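PDB 5GIV: carboxypeptidase 1 from Deinococcus radiodurans str. R1, which probably releases amino acids one after another from the C-terminus of peptides with broad specificity, acting as a zinc-dependent carboxypeptidase of the M32 family. Local coordinates for residues A97-A102 against Y148-G153; E136-L141 against G413-S418; L69-S74 against V89-F94. One frame throughout, in Å; residues are numbered along the deposited sequence.

How the contacts relate
Contacts 1 and 3 share helix 81-99: contact 3 pairs it with helix 64-75 through residues 89-94, and contact 1 takes over at its C-terminal end, the two centres about 17 Å apart. Contact 2 uses helix 128-147, whose following loop supplies residues 148-153 to contact 1. With 97-102 before that helix and 413-418 far behind it, the segments of contacts 1 and 2 alternate along the chain, with centres 15 Å apart and nearest atoms about 7 Å apart, without touching. Contacts 2 and 3 are remote from each other, about 29 Å between centres. All three lie away from the zinc site of His266, His270 and Glu296.

Contact 1 of 3, residues A97-A102 against Y148-G153; sequences ATRIPA and YFPEFG
Glu151 OE1 is gripped by two bonds, both from Arg99: NH2 at 2.8 Å and NH1 at 2.9 Å. They come end-on, both to the syn lone pair of that one oxygen, with carboxylate and guanidinium nearly coplanar. OE2 accepts a weak bond from NH1. The same NH1 also donates to Tyr148 O over 3.1 Å, meeting a carbonyl lone pair in plane, so one nitrogen ties backbone and side chain of the loop together. Arg99 gets there with CG anti to its backbone N (chi1 -174°) and a chain that bends at chi2 and chi3. That course lays its CG over one face of the Phe149 ring, a CH-pi contact 3.9 Å from the centroid, while the guanidinium carries on above the CD2 rim with the planes 32° apart. The in-plane edge of the same ring receives Ile100, whose CG1 lies 3.5 Å from Phe149 CE1. Pro101 approaches Tyr148 tip to tip, its CD over the ring face 3.6 Å from the centroid in a second CH-pi contact. A type I turn from Phe149 to Phe152 places Glu151, and its side chain, bent at chi2, brings the carboxylate to Arg99. Beyond the pair, Phe149 stacks with Tyr158, Tyr148 meets Phe104 edge-to-face, and Glu95 forms a salt bridge with Arg99 NE. The contact thus joins the corner between helices 81-99 and 102-122 to the loop between helices 128-147 and 155-163. With acids at both NE and its outer nitrogens, the guanidinium is likely to stay charged even while its carbon chain rests on an aromatic face.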
ATOM      1  N   ALA A  97       0.137  27.119   9.558  1.00 31.50           N
ATOM      2  CA  ALA A  97       1.270  26.339   9.070  1.00 31.52           C
ATOM      3  C   ALA A  97       2.549  27.165   9.062  1.00 31.65           C
ATOM      4  O   ALA A  97       3.636  26.619   9.285  1.00 31.71           O
ATOM      5  CB  ALA A  97       0.983  25.794   7.676  1.00 31.46           C
ATOM      6  N   THR A  98       2.442  28.478   8.826  1.00 26.86           N
ATOM      7  CA  THR A  98       3.615  29.343   8.823  1.00 26.97           C
ATOM      8  C   THR A  98       3.880  29.961  10.186  1.00 27.04           C
ATOM      9  O   THR A  98       4.986  30.455  10.423  1.00 27.17           O
ATOM     10  CB  THR A  98       3.465  30.482   7.796  1.00 26.99           C
ATOM     11  OG1 THR A  98       2.307  31.281   8.102  1.00 26.92           O
ATOM     12  CG2 THR A  98       3.342  29.924   6.390  1.00 26.95           C
ATOM     13  N   ARG A  99       2.904  29.919  11.092  1.00 29.27           N
ATOM     14  CA  ARG A  99       3.100  30.498  12.415  1.00 29.33           C
ATOM     15  C   ARG A  99       4.205  29.768  13.165  1.00 29.39           C
ATOM     16  O   ARG A  99       4.970  30.382  13.916  1.00 29.50           O
ATOM     17  CB  ARG A  99       1.795  30.442  13.209  1.00 29.24           C
ATOM     18  CG  ARG A  99       1.857  31.160  14.548  1.00 29.30           C
ATOM     19  CD  ARG A  99       1.647  32.663  14.362  1.00 29.36           C
ATOM     20  NE  ARG A  99       0.276  32.942  13.933  1.00 29.29           N
ATOM     21  CZ  ARG A  99      -0.750  33.123  14.762  1.00 29.26           C
ATOM     22  NH1 ARG A  99      -0.576  33.067  16.076  1.00 29.31           N
ATOM     23  NH2 ARG A  99      -1.960  33.356  14.278  1.00 29.22           N
ATOM     24  N   ILE A 100       4.283  28.452  13.003  1.00 34.31           N
ATOM     25  CA  ILE A 100       5.226  27.626  13.748  1.00 34.34           C
ATOM     26  C   ILE A 100       6.485  27.469  12.900  1.00 34.42           C
ATOM     27  O   ILE A 100       6.389  26.990  11.758  1.00 34.37           O
ATOM     28  CB  ILE A 100       4.624  26.262  14.106  1.00 34.24           C
ATOM     29  CG1 ILE A 100       3.291  26.459  14.833  1.00 34.19           C
ATOM     30  CG2 ILE A 100       5.607  25.444  14.948  1.00 34.28           C
ATOM     31  CD1 ILE A 100       2.569  25.169  15.139  1.00 34.10           C
ATOM     32  N   PRO A 101       7.654  27.846  13.408  1.00 25.46           N
ATOM     33  CA  PRO A 101       8.887  27.725  12.620  1.00 25.57           C
ATOM     34  C   PRO A 101       9.137  26.293  12.170  1.00 25.54           C
ATOM     35  O   PRO A 101       8.898  25.339  12.917  1.00 25.46           O
ATOM     36  CB  PRO A 101       9.977  28.200  13.592  1.00 25.69           C
ATOM     37  CG  PRO A 101       9.267  29.033  14.598  1.00 25.68           C
ATOM     38  CD  PRO A 101       7.895  28.442  14.735  1.00 25.52           C
ATOM     39  N   ALA A 102       9.635  26.151  10.936  1.00 37.60           N
ATOM     40  CA  ALA A 102       9.929  24.827  10.393  1.00 37.57           C
ATOM     41  C   ALA A 102      10.922  24.070  11.270  1.00 37.64           C
ATOM     42  O   ALA A 102      10.819  22.846  11.424  1.00 37.57           O
ATOM     43  CB  ALA A 102      10.463  24.944   8.967  1.00 37.63           C
ATOM     44  N   TYR A 148       3.251  29.843  20.276  1.00 34.10           N
ATOM     45  CA  TYR A 148       3.224  30.501  18.976  1.00 34.10           C
ATOM     46  C   TYR A 148       1.843  31.024  18.613  1.00 34.05           C
ATOM     47  O   TYR A 148       1.708  31.691  17.580  1.00 34.05           O
ATOM     48  CB  TYR A 148       3.701  29.556  17.873  1.00 34.06           C
ATOM     49  CG  TYR A 148       5.161  29.209  17.957  1.00 34.15           C
ATOM     50  CD1 TYR A 148       6.139  30.167  17.711  1.00 34.27           C
ATOM     51  CD2 TYR A 148       5.570  27.921  18.276  1.00 34.11           C
ATOM     52  CE1 TYR A 148       7.482  29.850  17.792  1.00 34.37           C
ATOM     53  CE2 TYR A 148       6.908  27.594  18.356  1.00 34.19           C
ATOM     54  CZ  TYR A 148       7.857  28.559  18.114  1.00 34.32           C
ATOM     55  OH  TYR A 148       9.187  28.230  18.192  1.00 34.42           O
ATOM     56  N   PHE A 149       0.826  30.736  19.421  1.00 20.69           N
ATOM     57  CA  PHE A 149      -0.544  31.194  19.184  1.00 20.65           C
ATOM     58  C   PHE A 149      -1.041  31.918  20.429  1.00 20.74           C
ATOM     59  O   PHE A 149      -1.907  31.418  21.161  1.00 20.72           O
ATOM     60  CB  PHE A 149      -1.444  30.018  18.796  1.00 20.53           C
ATOM     61  CG  PHE A 149      -1.033  29.366  17.505  1.00 20.46           C
ATOM     62  CD1 PHE A 149       0.003  28.440  17.477  1.00 20.45           C
ATOM     63  CD2 PHE A 149      -1.664  29.696  16.314  1.00 20.41           C
ATOM     64  CE1 PHE A 149       0.401  27.853  16.287  1.00 20.40           C
ATOM     65  CE2 PHE A 149      -1.279  29.106  15.122  1.00 20.36           C
ATOM     66  CZ  PHE A 149      -0.247  28.184  15.108  1.00 20.36           C
ATOM     67  N   PRO A 150      -0.494  33.108  20.703  1.00 31.93           N
ATOM     68  CA  PRO A 150      -0.887  33.844  21.914  1.00 32.01           C
ATOM     69  C   PRO A 150      -2.343  34.265  21.938  1.00 32.00           C
ATOM     70  O   PRO A 150      -2.832  34.640  23.012  1.00 32.07           O
ATOM     71  CB  PRO A 150       0.038  35.064  21.895  1.00 32.11           C
ATOM     72  CG  PRO A 150       0.376  35.244  20.456  1.00 32.06           C
ATOM     73  CD  PRO A 150       0.454  33.871  19.874  1.00 31.97           C
ATOM     74  N   GLU A 151      -3.063  34.211  20.815  1.00 29.91           N
ATOM     75  CA  GLU A 151      -4.493  34.502  20.880  1.00 29.92           C
ATOM     76  C   GLU A 151      -5.240  33.555  21.806  1.00 29.92           C
ATOM     77  O   GLU A 151      -6.383  33.845  22.163  1.00 29.98           O
ATOM     78  CB  GLU A 151      -5.111  34.474  19.483  1.00 29.84           C
ATOM     79  CG  GLU A 151      -4.767  33.240  18.687  1.00 29.75           C
ATOM     80  CD  GLU A 151      -3.448  33.413  17.971  1.00 29.76           C
ATOM     81  OE1 GLU A 151      -3.394  33.262  16.732  1.00 29.71           O
ATOM     82  OE2 GLU A 151      -2.462  33.733  18.667  1.00 29.84           O
ATOM     83  N   PHE A 152      -4.632  32.442  22.211  1.00 25.60           N
ATOM     84  CA  PHE A 152      -5.197  31.569  23.243  1.00 25.62           C
ATOM     85  C   PHE A 152      -4.402  31.823  24.515  1.00 25.70           C
ATOM     86  O   PHE A 152      -3.269  31.353  24.656  1.00 25.68           O
ATOM     87  CB  PHE A 152      -5.150  30.098  22.830  1.00 25.51           C
ATOM     88  CG  PHE A 152      -5.868  29.812  21.552  1.00 25.42           C
ATOM     89  CD1 PHE A 152      -7.241  29.598  21.551  1.00 25.42           C
ATOM     90  CD2 PHE A 152      -5.179  29.774  20.349  1.00 25.34           C
ATOM     91  CE1 PHE A 152      -7.917  29.343  20.371  1.00 25.35           C
ATOM     92  CE2 PHE A 152      -5.849  29.522  19.166  1.00 25.27           C
ATOM     93  CZ  PHE A 152      -7.223  29.302  19.177  1.00 25.26           C
ATOM     94  N   GLY A 153      -4.988  32.595  25.432  1.00 28.48           N
ATOM     95  CA  GLY A 153      -4.309  32.860  26.688  1.00 28.57           C
ATOM     96  C   GLY A 153      -3.919  31.585  27.413  1.00 28.56           C
ATOM     97  O   GLY A 153      -2.808  31.471  27.936  1.00 28.58           O
TER

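Contact 2 of 3, residues E136-L141 against G413-S418; sequences EKTLDL and GPIGGS
Thr138 has chi1 at -69°, which sets CG2 anti to the backbone N and aims this methyl at residues 413-415, while OG1 sits beside the backbone N. Opposite it, Ile415 has CG1 beside its own backbone N (chi1 -65°), and an extended chi2 of 169° carries CD1 forward to the helix surface. The two side chains cross at about a right angle, the threonine methyl 3.8 Å from Ile415 CG1 and almost as near to CD1. Further along, Ile415 CD1 settles over the helix backbone, 4.0 Å from Leu139 N, and touches Leu139 CB at 4.1 Å. The nearest atom of the loop to Thr138 CG2 is polar: Gly413 O lies 3.4 Å away, a van der Waals approach of a methyl to a carbonyl.

No hydrogen bond runs directly between 136-141 and 413-418. Ser142, the next residue of helix 128-147, joins them instead, since its OG is hydrogen-bonded to both Thr138 O and Ile415 N. The hydroxyl of Thr138 is turned to other partners, Tyr134 O and His111 NE2, the latter on helix 102-122. A late loop is in this way laid against a helix nearly three hundred residues earlier. Thr138 divides its chemistry, methyl to the loop and hydroxyl to Tyr134 O and His111, so the direct contact depends on van der Waals fit while hydrogen bonds at its border fix the positions.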
ATOM      1  N   GLU A 136       8.396  14.637  29.758  1.00 28.73           N
ATOM      2  CA  GLU A 136       8.798  15.966  30.208  1.00 28.82           C
ATOM      3  C   GLU A 136       9.176  16.853  29.026  1.00 28.86           C
ATOM      4  O   GLU A 136       8.759  18.015  28.949  1.00 28.90           O
ATOM      5  CB  GLU A 136       9.932  15.844  31.220  1.00 28.86           C
ATOM      6  CG  GLU A 136       9.403  15.493  32.602  1.00 28.84           C
ATOM      7  CD  GLU A 136      10.490  15.155  33.604  1.00 28.88           C
ATOM      8  OE1 GLU A 136      11.663  14.951  33.191  1.00 28.91           O
ATOM      9  OE2 GLU A 136      10.157  15.106  34.814  1.00 28.90           O
ATOM     10  N   LYS A 137       9.960  16.318  28.088  1.00 32.94           N
ATOM     11  CA  LYS A 137      10.285  17.084  26.894  1.00 33.00           C
ATOM     12  C   LYS A 137       9.037  17.340  26.060  1.00 32.96           C
ATOM     13  O   LYS A 137       8.881  18.424  25.483  1.00 33.01           O
ATOM     14  CB  LYS A 137      11.348  16.360  26.065  1.00 33.04           C
ATOM     15  CG  LYS A 137      11.895  17.214  24.926  1.00 33.13           C
ATOM     16  CD  LYS A 137      13.028  16.537  24.163  1.00 33.20           C
ATOM     17  CE  LYS A 137      13.585  17.474  23.086  1.00 33.30           C
ATOM     18  NZ  LYS A 137      14.751  16.902  22.357  1.00 33.38           N
ATOM     19  N   THR A 138       8.145  16.348  25.970  1.00 26.50           N
ATOM     20  CA  THR A 138       6.901  16.549  25.233  1.00 26.44           C
ATOM     21  C   THR A 138       6.052  17.641  25.870  1.00 26.45           C
ATOM     22  O   THR A 138       5.480  18.477  25.164  1.00 26.47           O
ATOM     23  CB  THR A 138       6.108  15.244  25.129  1.00 26.35           C
ATOM     24  OG1 THR A 138       6.802  14.330  24.279  1.00 26.33           O
ATOM     25  CG2 THR A 138       4.736  15.513  24.527  1.00 26.32           C
ATOM     26  N   LEU A 139       5.973  17.668  27.203  1.00 21.52           N
ATOM     27  CA  LEU A 139       5.191  18.714  27.858  1.00 21.57           C
ATOM     28  C   LEU A 139       5.773  20.092  27.585  1.00 21.67           C
ATOM     29  O   LEU A 139       5.032  21.041  27.307  1.00 21.69           O
ATOM     30  CB  LEU A 139       5.114  18.466  29.359  1.00 21.58           C
ATOM     31  CG  LEU A 139       4.349  19.569  30.093  1.00 21.63           C
ATOM     32  CD1 LEU A 139       2.898  19.615  29.634  1.00 21.61           C
ATOM     33  CD2 LEU A 139       4.426  19.377  31.598  1.00 21.67           C
ATOM     34  N   ASP A 140       7.100  20.218  27.643  1.00 34.27           N
ATOM     35  CA  ASP A 140       7.744  21.499  27.374  1.00 34.37           C
ATOM     36  C   ASP A 140       7.509  21.930  25.933  1.00 34.33           C
ATOM     37  O   ASP A 140       7.159  23.085  25.669  1.00 34.38           O
ATOM     38  CB  ASP A 140       9.236  21.403  27.699  1.00 34.47           C
ATOM     39  CG  ASP A 140      10.030  22.610  27.216  1.00 34.60           C
ATOM     40  OD1 ASP A 140       9.879  23.708  27.801  1.00 34.69           O
ATOM     41  OD2 ASP A 140      10.828  22.450  26.261  1.00 34.64           O
ATOM     42  N   LEU A 141       7.683  21.010  24.984  1.00 31.80           N
ATOM     43  CA  LEU A 141       7.408  21.328  23.585  1.00 31.77           C
ATOM     44  C   LEU A 141       5.924  21.621  23.341  1.00 31.69           C
ATOM     45  O   LEU A 141       5.592  22.439  22.478  1.00 31.70           O
ATOM     46  CB  LEU A 141       7.875  20.186  22.685  1.00 31.72           C
ATOM     47  CG  LEU A 141       9.380  19.917  22.654  1.00 31.79           C
ATOM     48  CD1 LEU A 141       9.695  18.652  21.855  1.00 31.75           C
ATOM     49  CD2 LEU A 141      10.131  21.125  22.086  1.00 31.89           C
ATOM     50  N   GLY A 413       2.520  12.410  20.302  1.00 28.05           N
ATOM     51  CA  GLY A 413       1.991  13.710  19.993  1.00 28.05           C
ATOM     52  C   GLY A 413       2.000  14.615  21.207  1.00 28.09           C
ATOM     53  O   GLY A 413       2.540  14.273  22.265  1.00 28.11           O
ATOM     54  N   PRO A 414       1.382  15.784  21.085  1.00 27.85           N
ATOM     55  CA  PRO A 414       1.401  16.742  22.190  1.00 27.88           C
ATOM     56  C   PRO A 414       0.567  16.248  23.356  1.00 27.88           C
ATOM     57  O   PRO A 414      -0.293  15.376  23.223  1.00 27.85           O
ATOM     58  CB  PRO A 414       0.790  18.012  21.580  1.00 27.90           C
ATOM     59  CG  PRO A 414       0.768  17.785  20.098  1.00 27.86           C
ATOM     60  CD  PRO A 414       0.636  16.297  19.929  1.00 27.82           C
ATOM     61  N   ILE A 415       0.840  16.835  24.515  1.00 23.69           N
ATOM     62  CA  ILE A 415       0.042  16.641  25.716  1.00 23.71           C
ATOM     63  C   ILE A 415      -0.935  17.801  25.814  1.00 23.75           C
ATOM     64  O   ILE A 415      -0.518  18.965  25.871  1.00 23.79           O
ATOM     65  CB  ILE A 415       0.919  16.564  26.973  1.00 23.72           C
ATOM     66  CG1 ILE A 415       1.804  15.321  26.932  1.00 23.68           C
ATOM     67  CG2 ILE A 415       0.052  16.562  28.217  1.00 23.74           C
ATOM     68  CD1 ILE A 415       2.883  15.324  27.997  1.00 23.70           C
ATOM     69  N   GLY A 416      -2.231  17.494  25.801  1.00 19.63           N
ATOM     70  CA  GLY A 416      -3.243  18.521  25.927  1.00 19.68           C
ATOM     71  C   GLY A 416      -4.263  18.485  24.816  1.00 19.65           C
ATOM     72  O   GLY A 416      -3.903  18.575  23.640  1.00 19.60           O
ATOM     73  N   GLY A 417      -5.542  18.411  25.175  1.00 19.18           N
ATOM     74  CA  GLY A 417      -6.592  18.378  24.173  1.00 19.16           C
ATOM     75  C   GLY A 417      -6.642  17.124  23.335  1.00 19.10           C
ATOM     76  O   GLY A 417      -7.209  17.147  22.248  1.00 19.07           O
ATOM     77  N   SER A 418      -6.096  16.014  23.834  1.00 24.54           N
ATOM     78  CA  SER A 418      -5.968  14.790  23.051  1.00 24.49           C
ATOM     79  C   SER A 418      -7.232  13.949  23.024  1.00 24.52           C
ATOM     80  O   SER A 418      -7.369  13.104  22.134  1.00 24.50           O
ATOM     81  CB  SER A 418      -4.845  13.913  23.612  1.00 24.45           C
ATOM     82  OG  SER A 418      -3.681  14.671  23.844  1.00 24.45           O
TER

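Contact 3 of 3, residues L69-S74 against V89-F94; sequences LLDAAS and VARQDF
Leu70 makes the close-packed half of this contact. Its side chain, CG anti to the carbonyl carbon, drives into helix 81-99 so that CD2 lies 3.5 Å from Ala90 CB, while the other methyl, CD1, touches Phe94 CB at 4.0 Å. On the flank of the leucine runs the aliphatic part of Arg91, its CD 3.7 Å from Leu70 CB.

From there outward the fit loosens toward solvent. Arg91 bends at chi2 and chi3 and spreads its guanidinium along the exposed side of helix 64-75, between Asp71 and Ser74. Its salt bridge with Asp71 is long, NH1 to OD1 3.4 Å. OD1 lies well out of the guanidinium plane, so no N-H points at it and only the charges attract; carboxylate and guanidinium planes stand 86° apart. Ser74 CB comes within 3.4 Å of Arg91 NE, yet its hydroxyl makes no hydrogen bond to the arginine. Instead, from the crowded position between backbone N and carbonyl carbon, OG donates to Asp71 O one turn back over 2.7 Å, approaching from above the carbonyl plane. An alanine here would remove OG and its bond to Asp71 O, and would probably hold this turn less firmly, though the CB beside Arg91 NE would remain.

The short helical segments run roughly antiparallel, 144° between directions and 10.2 Å between axes, as the two arms of a helical hairpin. Across the buried side lies helix 8-36, with Leu13 against Leu70 and Trp17 against Ala90, so the hairpin and the N-terminal helix pack as three neighbouring helices.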
ATOM      1  N   LEU A  69      -0.845  34.216  -3.821  1.00 43.09           N
ATOM      2  CA  LEU A  69      -2.072  33.916  -4.543  1.00 42.99           C
ATOM      3  C   LEU A  69      -3.286  34.003  -3.630  1.00 42.88           C
ATOM      4  O   LEU A  69      -4.305  34.616  -3.994  1.00 42.83           O
ATOM      5  CB  LEU A  69      -1.984  32.517  -5.168  1.00 42.94           C
ATOM      6  CG  LEU A  69      -1.102  32.296  -6.406  1.00 43.05           C
ATOM      7  CD1 LEU A  69       0.391  32.417  -6.110  1.00 43.20           C
ATOM      8  CD2 LEU A  69      -1.401  30.934  -7.021  1.00 42.98           C
ATOM      9  N   LEU A  70      -3.171  33.479  -2.404  1.00 35.29           N
ATOM     10  CA  LEU A  70      -4.301  33.537  -1.485  1.00 35.20           C
ATOM     11  C   LEU A  70      -4.648  34.973  -1.117  1.00 35.25           C
ATOM     12  O   LEU A  70      -5.829  35.326  -1.010  1.00 35.19           O
ATOM     13  CB  LEU A  70      -3.989  32.718  -0.215  1.00 35.16           C
ATOM     14  CG  LEU A  70      -3.930  31.181  -0.312  1.00 35.07           C
ATOM     15  CD1 LEU A  70      -3.447  30.583   0.997  1.00 35.06           C
ATOM     16  CD2 LEU A  70      -5.264  30.573  -0.721  1.00 34.95           C
ATOM     17  N   ASP A  71      -3.631  35.813  -0.905  1.00 43.90           N
ATOM     18  CA  ASP A  71      -3.893  37.218  -0.596  1.00 43.95           C
ATOM     19  C   ASP A  71      -4.636  37.899  -1.738  1.00 43.94           C
ATOM     20  O   ASP A  71      -5.615  38.621  -1.517  1.00 43.91           O
ATOM     21  CB  ASP A  71      -2.580  37.938  -0.293  1.00 44.09           C
ATOM     22  CG  ASP A  71      -1.935  37.461   0.998  1.00 44.11           C
ATOM     23  OD1 ASP A  71      -2.608  36.781   1.799  1.00 44.02           O
ATOM     24  OD2 ASP A  71      -0.745  37.768   1.209  1.00 44.23           O
ATOM     25  N   ALA A  72      -4.186  37.676  -2.973  1.00 45.39           N
ATOM     26  CA  ALA A  72      -4.890  38.244  -4.117  1.00 45.39           C
ATOM     27  C   ALA A  72      -6.335  37.766  -4.150  1.00 45.27           C
ATOM     28  O   ALA A  72      -7.270  38.574  -4.195  1.00 45.26           O
ATOM     29  CB  ALA A  72      -4.173  37.878  -5.418  1.00 45.43           C
ATOM     30  N   ALA A  73      -6.534  36.446  -4.104  1.00 47.44           N
ATOM     31  CA  ALA A  73      -7.878  35.892  -4.217  1.00 47.34           C
ATOM     32  C   ALA A  73      -8.781  36.324  -3.071  1.00 47.32           C
ATOM     33  O   ALA A  73     -10.003  36.379  -3.239  1.00 47.25           O
ATOM     34  CB  ALA A  73      -7.807  34.367  -4.281  1.00 47.26           C
ATOM     35  N   SER A  74      -8.210  36.625  -1.902  1.00 47.02           N
ATOM     36  CA  SER A  74      -9.038  37.000  -0.757  1.00 47.03           C
ATOM     37  C   SER A  74      -9.599  38.407  -0.898  1.00 47.08           C
ATOM     38  O   SER A  74     -10.666  38.705  -0.351  1.00 47.06           O
ATOM     39  CB  SER A  74      -8.236  36.883   0.541  1.00 47.06           C
ATOM     40  OG  SER A  74      -7.080  37.699   0.495  1.00 47.15           O
ATOM     41  N   VAL A  89     -10.541  29.309   4.380  1.00 27.80           N
ATOM     42  CA  VAL A  89      -9.994  28.111   5.006  1.00 27.78           C
ATOM     43  C   VAL A  89      -8.526  27.920   4.626  1.00 27.80           C
ATOM     44  O   VAL A  89      -7.687  27.595   5.475  1.00 27.81           O
ATOM     45  CB  VAL A  89     -10.849  26.887   4.630  1.00 27.73           C
ATOM     46  CG1 VAL A  89     -10.121  25.585   4.975  1.00 27.70           C
ATOM     47  CG2 VAL A  89     -12.212  26.962   5.334  1.00 27.75           C
ATOM     48  N   ALA A  90      -8.196  28.105   3.345  1.00 30.09           N
ATOM     49  CA  ALA A  90      -6.805  27.978   2.919  1.00 30.13           C
ATOM     50  C   ALA A  90      -5.908  28.976   3.641  1.00 30.22           C
ATOM     51  O   ALA A  90      -4.784  28.638   4.035  1.00 30.27           O
ATOM     52  CB  ALA A  90      -6.693  28.152   1.406  1.00 30.12           C
ATOM     53  N   ARG A  91      -6.375  30.216   3.814  1.00 43.51           N
ATOM     54  CA  ARG A  91      -5.556  31.211   4.502  1.00 43.60           C
ATOM     55  C   ARG A  91      -5.427  30.895   5.986  1.00 43.61           C
ATOM     56  O   ARG A  91      -4.368  31.133   6.577  1.00 43.69           O
ATOM     57  CB  ARG A  91      -6.135  32.621   4.315  1.00 43.64           C
ATOM     58  CG  ARG A  91      -6.335  33.039   2.866  1.00 43.65           C
ATOM     59  CD  ARG A  91      -5.750  34.422   2.553  1.00 43.77           C
ATOM     60  NE  ARG A  91      -6.494  35.530   3.154  1.00 43.81           N
ATOM     61  CZ  ARG A  91      -5.982  36.400   4.022  1.00 43.91           C
ATOM     62  NH1 ARG A  91      -4.710  36.308   4.398  1.00 43.97           N
ATOM     63  NH2 ARG A  91      -6.743  37.372   4.515  1.00 43.94           N
ATOM     64  N   GLN A  92      -6.476  30.348   6.602  1.00 34.84           N
ATOM     65  CA  GLN A  92      -6.360  29.943   7.999  1.00 34.86           C
ATOM     66  C   GLN A  92      -5.365  28.799   8.155  1.00 34.84           C
ATOM     67  O   GLN A  92      -4.561  28.797   9.095  1.00 34.89           O
ATOM     68  CB  GLN A  92      -7.730  29.555   8.557  1.00 34.84           C
ATOM     69  CG  GLN A  92      -8.680  30.737   8.695  1.00 34.88           C
ATOM     70  CD  GLN A  92     -10.110  30.332   9.038  1.00 34.89           C
ATOM     71  OE1 GLN A  92     -10.434  29.144   9.143  1.00 34.86           O
ATOM     72  NE2 GLN A  92     -10.979  31.327   9.190  1.00 34.93           N
ATOM     73  N   ASP A  93      -5.403  27.815   7.246  1.00 27.22           N
ATOM     74  CA  ASP A  93      -4.393  26.761   7.271  1.00 27.21           C
ATOM     75  C   ASP A  93      -3.015  27.350   6.998  1.00 27.29           C
ATOM     76  O   ASP A  93      -2.034  27.021   7.676  1.00 27.33           O
ATOM     77  CB  ASP A  93      -4.703  25.677   6.234  1.00 27.15           C
ATOM     78  CG  ASP A  93      -6.028  24.967   6.482  1.00 27.10           C
ATOM     79  OD1 ASP A  93      -6.596  25.066   7.594  1.00 27.12           O
ATOM     80  OD2 ASP A  93      -6.495  24.278   5.549  1.00 27.06           O
ATOM     81  N   PHE A  94      -2.929  28.255   6.024  1.00 28.65           N
ATOM     82  CA  PHE A  94      -1.650  28.886   5.727  1.00 28.74           C
ATOM     83  C   PHE A  94      -1.135  29.678   6.924  1.00 28.81           C
ATOM     84  O   PHE A  94       0.074  29.703   7.188  1.00 28.87           O
ATOM     85  CB  PHE A  94      -1.780  29.784   4.501  1.00 28.76           C
ATOM     86  CG  PHE A  94      -0.472  30.342   4.027  1.00 28.86           C
ATOM     87  CD1 PHE A  94       0.019  31.529   4.543  1.00 28.95           C
ATOM     88  CD2 PHE A  94       0.273  29.675   3.069  1.00 28.90           C
ATOM     89  CE1 PHE A  94       1.230  32.043   4.103  1.00 29.07           C
ATOM     90  CE2 PHE A  94       1.485  30.185   2.629  1.00 29.02           C
ATOM     91  CZ  PHE A  94       1.960  31.366   3.145  1.00 29.11           C
TER